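Local coordinates for protein lipase (Rhizopus chinensis, PDB 6A0W) that probably hydrolyses the ester bonds of triacylglycerols and related lipids, as a class 3 lipase of the alpha/beta-hydrolase fold, at residues A39-L44 with T286-N291; V166-H171 with M183-R188. One frame throughout, in Å; residues are numbered along the deposited sequence.

Interaction 1 (A39-L44 with T286-N291); sequences AQIKEL and TYFGIN. With SO4 (sulfate ion), chain C; SO4 (sulfate ion), chain B.
Phe288 rides at the tip of a tight beta hairpin, the two-residue type I' turn from Tyr287 to Ile290, and rests on Ile41 and Leu44 of helix 38-53. The contact between the segments is apolar. In Phe288, CG lies beside the backbone N and anti to the carbonyl carbon (chi1 -58°), which carries the ring toward the helix. The far end of the ring meets the helix obliquely, with CZ 3.7 Å from Leu44 CB. On the neighbouring ring atom, CE1 is 4.1 Å from Ile41 CG2, the methyl branch of Ile41 anti to the backbone N. A large flat ring suits this place because it also touches Thr45 and Ala48 along the same helix and Ile252 and Thr226 of the central sheet.

Backbone bonds close the hairpin, with Ile290 N giving to Tyr287 O over 2.8 Å and Tyr287 N to Ile290 O. Both central residues of the turn have positive phi, which Gly289 adopts more readily than Phe288 does. Nearby, the Tyr287 hydroxyl bonds to Asp231, the probable acid of a Ser-His-Asp triad, and thus links the hairpin to the likely active site.

Two sulfate ions, probably from the crystallisation liquor, bind polar groups. On the helix, Gln40 OE1 accepts the N-H of Thr37 while NE2 reaches O3 of the chain B sulfate at 2.9 Å. The chain C sulfate bridges successive N-H groups of the turn: Phe288 N lies 3.0 Å from its O4, and Gly289 N gives the straighter bond, 2.8 Å to O1 at 150°.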
# COMPACT_ATOMS: atom_id res chain seq x y z
N ALA A 39 1.93 -19.20 -6.31
CA ALA A 39 0.55 -18.74 -6.17
C ALA A 39 0.44 -17.42 -5.38
O ALA A 39 -0.31 -16.54 -5.78
CB ALA A 39 -0.32 -19.80 -5.52
N GLN A 40 1.14 -17.31 -4.25
CA GLN A 40 1.18 -16.10 -3.43
C GLN A 40 1.79 -14.93 -4.19
O GLN A 40 1.19 -13.86 -4.26
CB GLN A 40 1.95 -16.31 -2.13
CG GLN A 40 1.26 -17.24 -1.14
CD GLN A 40 2.13 -17.60 0.03
OE1 GLN A 40 3.27 -18.05 -0.12
NE2 GLN A 40 1.64 -17.31 1.23
N ILE A 41 2.87 -15.19 -4.90
CA ILE A 41 3.51 -14.17 -5.75
C ILE A 41 2.53 -13.68 -6.80
O ILE A 41 2.44 -12.48 -7.09
CB ILE A 41 4.83 -14.69 -6.38
CG1 ILE A 41 5.91 -14.81 -5.32
CG2 ILE A 41 5.33 -13.81 -7.53
CD1 ILE A 41 7.08 -15.67 -5.75
N LYS A 42 1.84 -14.60 -7.45
CA LYS A 42 0.86 -14.20 -8.44
C LYS A 42 -0.20 -13.26 -7.86
O LYS A 42 -0.68 -12.33 -8.50
CB LYS A 42 0.19 -15.42 -9.02
CG LYS A 42 -0.68 -15.14 -10.22
CD LYS A 42 -1.14 -16.45 -10.84
CE LYS A 42 -1.23 -16.36 -12.35
NZ LYS A 42 -2.65 -16.34 -12.78
N GLU A 43 -0.62 -13.54 -6.63
CA GLU A 43 -1.70 -12.77 -6.06
C GLU A 43 -1.19 -11.38 -5.65
O GLU A 43 -1.85 -10.37 -5.91
CB GLU A 43 -2.31 -13.54 -4.89
CG GLU A 43 -3.06 -12.66 -3.92
CD GLU A 43 -3.62 -13.46 -2.79
OE1 GLU A 43 -2.94 -13.57 -1.74
OE2 GLU A 43 -4.75 -13.94 -2.97
N LEU A 44 0.02 -11.32 -5.10
CA LEU A 44 0.61 -10.03 -4.75
C LEU A 44 0.82 -9.21 -6.02
O LEU A 44 0.57 -8.00 -6.05
CB LEU A 44 1.93 -10.20 -4.02
CG LEU A 44 1.82 -11.00 -2.74
CD1 LEU A 44 3.23 -11.40 -2.29
CD2 LEU A 44 1.10 -10.17 -1.66
N THR A 286 9.24 0.06 -9.32
CA THR A 286 8.95 -1.18 -10.03
C THR A 286 8.70 -2.30 -9.02
O THR A 286 9.46 -2.47 -8.07
CB THR A 286 10.14 -1.59 -10.94
OG1 THR A 286 10.60 -0.44 -11.65
CG2 THR A 286 9.70 -2.64 -11.97
N TYR A 287 7.55 -2.96 -9.15
CA TYR A 287 7.17 -4.07 -8.30
C TYR A 287 6.71 -5.18 -9.24
O TYR A 287 5.75 -5.00 -10.00
CB TYR A 287 6.03 -3.67 -7.33
CG TYR A 287 6.57 -3.06 -6.04
CD1 TYR A 287 7.04 -1.76 -6.01
CD2 TYR A 287 6.57 -3.77 -4.84
CE1 TYR A 287 7.55 -1.21 -4.84
CE2 TYR A 287 7.10 -3.23 -3.66
CZ TYR A 287 7.57 -1.96 -3.66
OH TYR A 287 8.22 -1.46 -2.55
N PHE A 288 7.41 -6.31 -9.17
CA PHE A 288 7.14 -7.50 -9.98
C PHE A 288 7.20 -7.20 -11.47
O PHE A 288 6.32 -7.59 -12.21
CB PHE A 288 5.75 -8.09 -9.65
CG PHE A 288 5.57 -8.46 -8.20
CD1 PHE A 288 6.24 -9.55 -7.66
CD2 PHE A 288 4.67 -7.76 -7.40
CE1 PHE A 288 6.03 -9.94 -6.35
CE2 PHE A 288 4.47 -8.15 -6.08
CZ PHE A 288 5.12 -9.26 -5.56
N GLY A 289 8.14 -6.35 -11.85
CA GLY A 289 8.23 -5.82 -13.22
C GLY A 289 7.19 -4.79 -13.60
O GLY A 289 7.16 -4.36 -14.73
N ILE A 290 6.26 -4.46 -12.71
CA ILE A 290 5.20 -3.46 -13.02
C ILE A 290 5.65 -2.06 -12.59
O ILE A 290 6.04 -1.84 -11.44
CB ILE A 290 3.89 -3.76 -12.26
CG1 ILE A 290 3.36 -5.13 -12.66
CG2 ILE A 290 2.82 -2.71 -12.52
CD1 ILE A 290 2.41 -5.73 -11.62
N ASN A 291 5.62 -1.12 -13.52
CA ASN A 291 5.95 0.27 -13.23
C ASN A 291 4.87 0.90 -12.33
O ASN A 291 3.67 0.83 -12.64
CB ASN A 291 6.02 1.12 -14.50
CG ASN A 291 6.12 2.61 -14.16
OD1 ASN A 291 5.13 3.33 -14.26
ND2 ASN A 291 7.25 3.01 -13.55
S SO4 C . 11.11 -6.71 -9.96
O1 SO4 C . 10.60 -5.58 -10.73
O2 SO4 C . 12.54 -6.46 -9.67
O3 SO4 C . 10.97 -7.95 -10.75
O4 SO4 C . 10.33 -6.83 -8.71
S SO4 B . -1.69 -15.63 2.11
O1 SO4 B . -1.00 -14.36 2.32
O2 SO4 B . -2.04 -15.81 0.71
O3 SO4 B . -0.82 -16.70 2.57
O4 SO4 B . -2.91 -15.65 2.91

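Interaction 2 (V166-H171 with M183-R188); sequences VIVTGH and MDLYQR
On the helix whose Leu185 reaches Val168 and Val166, one turn carries a flat group held at its edge: the guanidinium of Arg188, which meets the carboxylate of Asp184 side-on. NE donates to Asp184 OD1 at 2.7 Å and NH1 to Asp184 OD2 at 2.9 Å. Both bonds are nearly straight and lie in the guanidinium plane. They approach the carboxylate on its syn side but about 30° out of its own plane, so the two flat groups are tilted against each other. This salt bridge between residues i and i+4 fixes the rotation of the arginine at the end of helix 173-188. Phe151 of helix 137-160 adds a cation-pi contact to the guanidinium, and Asp184 OD2 has a second partner in the hydroxyl of Tyr143.

The contact between strand and helix is wholly apolar, and on the helix side it rests on one methyl, CD1 of Leu185. With CG anti to the carbonyl carbon (chi1 -69°), the leucine extends toward the strand, tip to tip with Val168, whose CG2 lies 4.0 Å from Leu185 CD1. Val166 CG1 follows more loosely at 4.4 Å from the same methyl. The beta-branched valines suit an extended strand, and being two residues apart they face the same helix, while the longer leucine spans the gap from the helix; even the nearest pair of CA atoms, those of Val166 and Leu185, is 9.6 Å apart.

Leu185 is covered further by Phe151, and both valines touch Leu197 of the neighbouring strand. Strand 165-171 and helix 173-188 form the first two elements of a beta-alpha-beta crossover leading to strand 197-202, with strand 102-108 pairing along the other edge and helix 137-160 packing beside the helix.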
# COMPACT_ATOMS: atom_id res chain seq x y z
N VAL A 166 -13.90 -7.43 -0.70
CA VAL A 166 -13.35 -6.12 -0.90
C VAL A 166 -11.84 -6.15 -0.71
O VAL A 166 -11.32 -6.59 0.34
CB VAL A 166 -13.99 -5.15 0.13
CG1 VAL A 166 -13.35 -3.79 0.07
CG2 VAL A 166 -15.49 -5.04 -0.12
N ILE A 167 -11.13 -5.70 -1.75
CA ILE A 167 -9.68 -5.60 -1.75
C ILE A 167 -9.31 -4.13 -1.76
O ILE A 167 -9.74 -3.39 -2.64
CB ILE A 167 -9.09 -6.22 -3.05
CG1 ILE A 167 -9.34 -7.74 -3.15
CG2 ILE A 167 -7.61 -5.92 -3.17
CD1 ILE A 167 -8.54 -8.62 -2.21
N VAL A 168 -8.54 -3.67 -0.78
CA VAL A 168 -8.11 -2.29 -0.78
C VAL A 168 -6.61 -2.27 -1.11
O VAL A 168 -5.84 -2.94 -0.42
CB VAL A 168 -8.31 -1.62 0.60
CG1 VAL A 168 -8.08 -0.13 0.47
CG2 VAL A 168 -9.69 -1.91 1.20
N THR A 169 -6.20 -1.55 -2.15
CA THR A 169 -4.81 -1.61 -2.61
C THR A 169 -4.23 -0.24 -2.94
O THR A 169 -4.97 0.69 -3.26
CB THR A 169 -4.63 -2.62 -3.80
OG1 THR A 169 -3.24 -2.78 -4.08
CG2 THR A 169 -5.32 -2.13 -5.06
N GLY A 170 -2.95 -0.06 -2.66
CA GLY A 170 -2.24 1.13 -3.07
C GLY A 170 -0.74 0.97 -3.05
O GLY A 170 -0.22 0.15 -2.27
N HIS A 171 -0.07 1.79 -3.86
CA HIS A 171 1.39 1.96 -3.88
C HIS A 171 1.73 3.19 -3.09
O HIS A 171 0.97 4.17 -3.08
CB HIS A 171 1.85 2.08 -5.35
CG HIS A 171 3.29 2.46 -5.52
ND1 HIS A 171 3.67 3.65 -6.09
CD2 HIS A 171 4.43 1.76 -5.30
CE1 HIS A 171 4.99 3.69 -6.17
NE2 HIS A 171 5.48 2.59 -5.62
N MET A 183 -9.02 -0.03 7.75
CA MET A 183 -9.43 0.13 9.15
C MET A 183 -10.80 0.84 9.36
O MET A 183 -11.68 0.31 10.07
CB MET A 183 -8.32 0.85 9.91
CG MET A 183 -7.02 0.07 10.02
SD MET A 183 -7.25 -1.52 10.83
CE MET A 183 -7.42 -2.57 9.40
N ASP A 184 -11.10 1.80 8.49
CA ASP A 184 -12.41 2.50 8.52
C ASP A 184 -13.55 1.60 8.08
O ASP A 184 -14.61 1.51 8.71
CB ASP A 184 -12.33 3.76 7.62
CG ASP A 184 -13.40 4.83 7.94
OD1 ASP A 184 -13.99 4.79 9.03
OD2 ASP A 184 -13.68 5.70 7.09
N LEU A 185 -13.35 0.89 6.99
CA LEU A 185 -14.30 -0.12 6.59
C LEU A 185 -14.55 -1.15 7.71
O LEU A 185 -15.70 -1.53 7.99
CB LEU A 185 -13.82 -0.82 5.31
CG LEU A 185 -13.87 0.09 4.09
CD1 LEU A 185 -13.00 -0.41 2.94
CD2 LEU A 185 -15.33 0.25 3.65
N TYR A 186 -13.48 -1.66 8.31
CA TYR A 186 -13.67 -2.59 9.42
C TYR A 186 -14.51 -1.92 10.53
O TYR A 186 -15.31 -2.59 11.19
CB TYR A 186 -12.32 -3.06 9.97
CG TYR A 186 -12.37 -3.84 11.28
CD1 TYR A 186 -12.76 -5.18 11.32
CD2 TYR A 186 -11.94 -3.26 12.45
CE1 TYR A 186 -12.82 -5.88 12.53
CE2 TYR A 186 -11.94 -3.95 13.66
CZ TYR A 186 -12.37 -5.24 13.69
OH TYR A 186 -12.33 -5.82 14.91
N GLN A 187 -14.22 -0.66 10.83
CA GLN A 187 -14.87 0.02 11.96
C GLN A 187 -16.33 0.29 11.65
O GLN A 187 -17.16 -0.00 12.46
CB GLN A 187 -14.15 1.31 12.34
CG GLN A 187 -12.80 1.10 13.00
CD GLN A 187 -11.80 2.17 12.68
OE1 GLN A 187 -12.15 3.18 12.07
NE2 GLN A 187 -10.53 2.00 13.12
N ARG A 188 -16.68 0.65 10.42
CA ARG A 188 -17.98 1.24 10.17
C ARG A 188 -18.82 0.51 9.20
O ARG A 188 -20.00 0.82 9.05
CB ARG A 188 -17.80 2.67 9.71
CG ARG A 188 -17.15 3.54 10.76
CD ARG A 188 -17.34 5.02 10.43
NE ARG A 188 -16.64 5.42 9.20
CZ ARG A 188 -17.21 6.00 8.17
NH1 ARG A 188 -16.47 6.36 7.13
NH2 ARG A 188 -18.50 6.37 8.23

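In the fold
Early in the chain, after the N-terminal segment, helix 38-53 supplies the first half of interaction 1, but its partner hairpin comes only at residues 286-291, close to the C terminus. The loop so closed takes in most of the central sheet and its helices. Interaction 2 is nested inside it: the chain runs up strand 165-171, turns at what is probably the nucleophile elbow into helix 173-188, and closes a short local loop. Its two segments build one crossover of the sheet, whereas interaction 1 brings a helix from the early part of the chain onto a hairpin near its C terminus. The contact centres lie 20 Å apart, and although their nearest atoms come within about 4 Å, they do not touch.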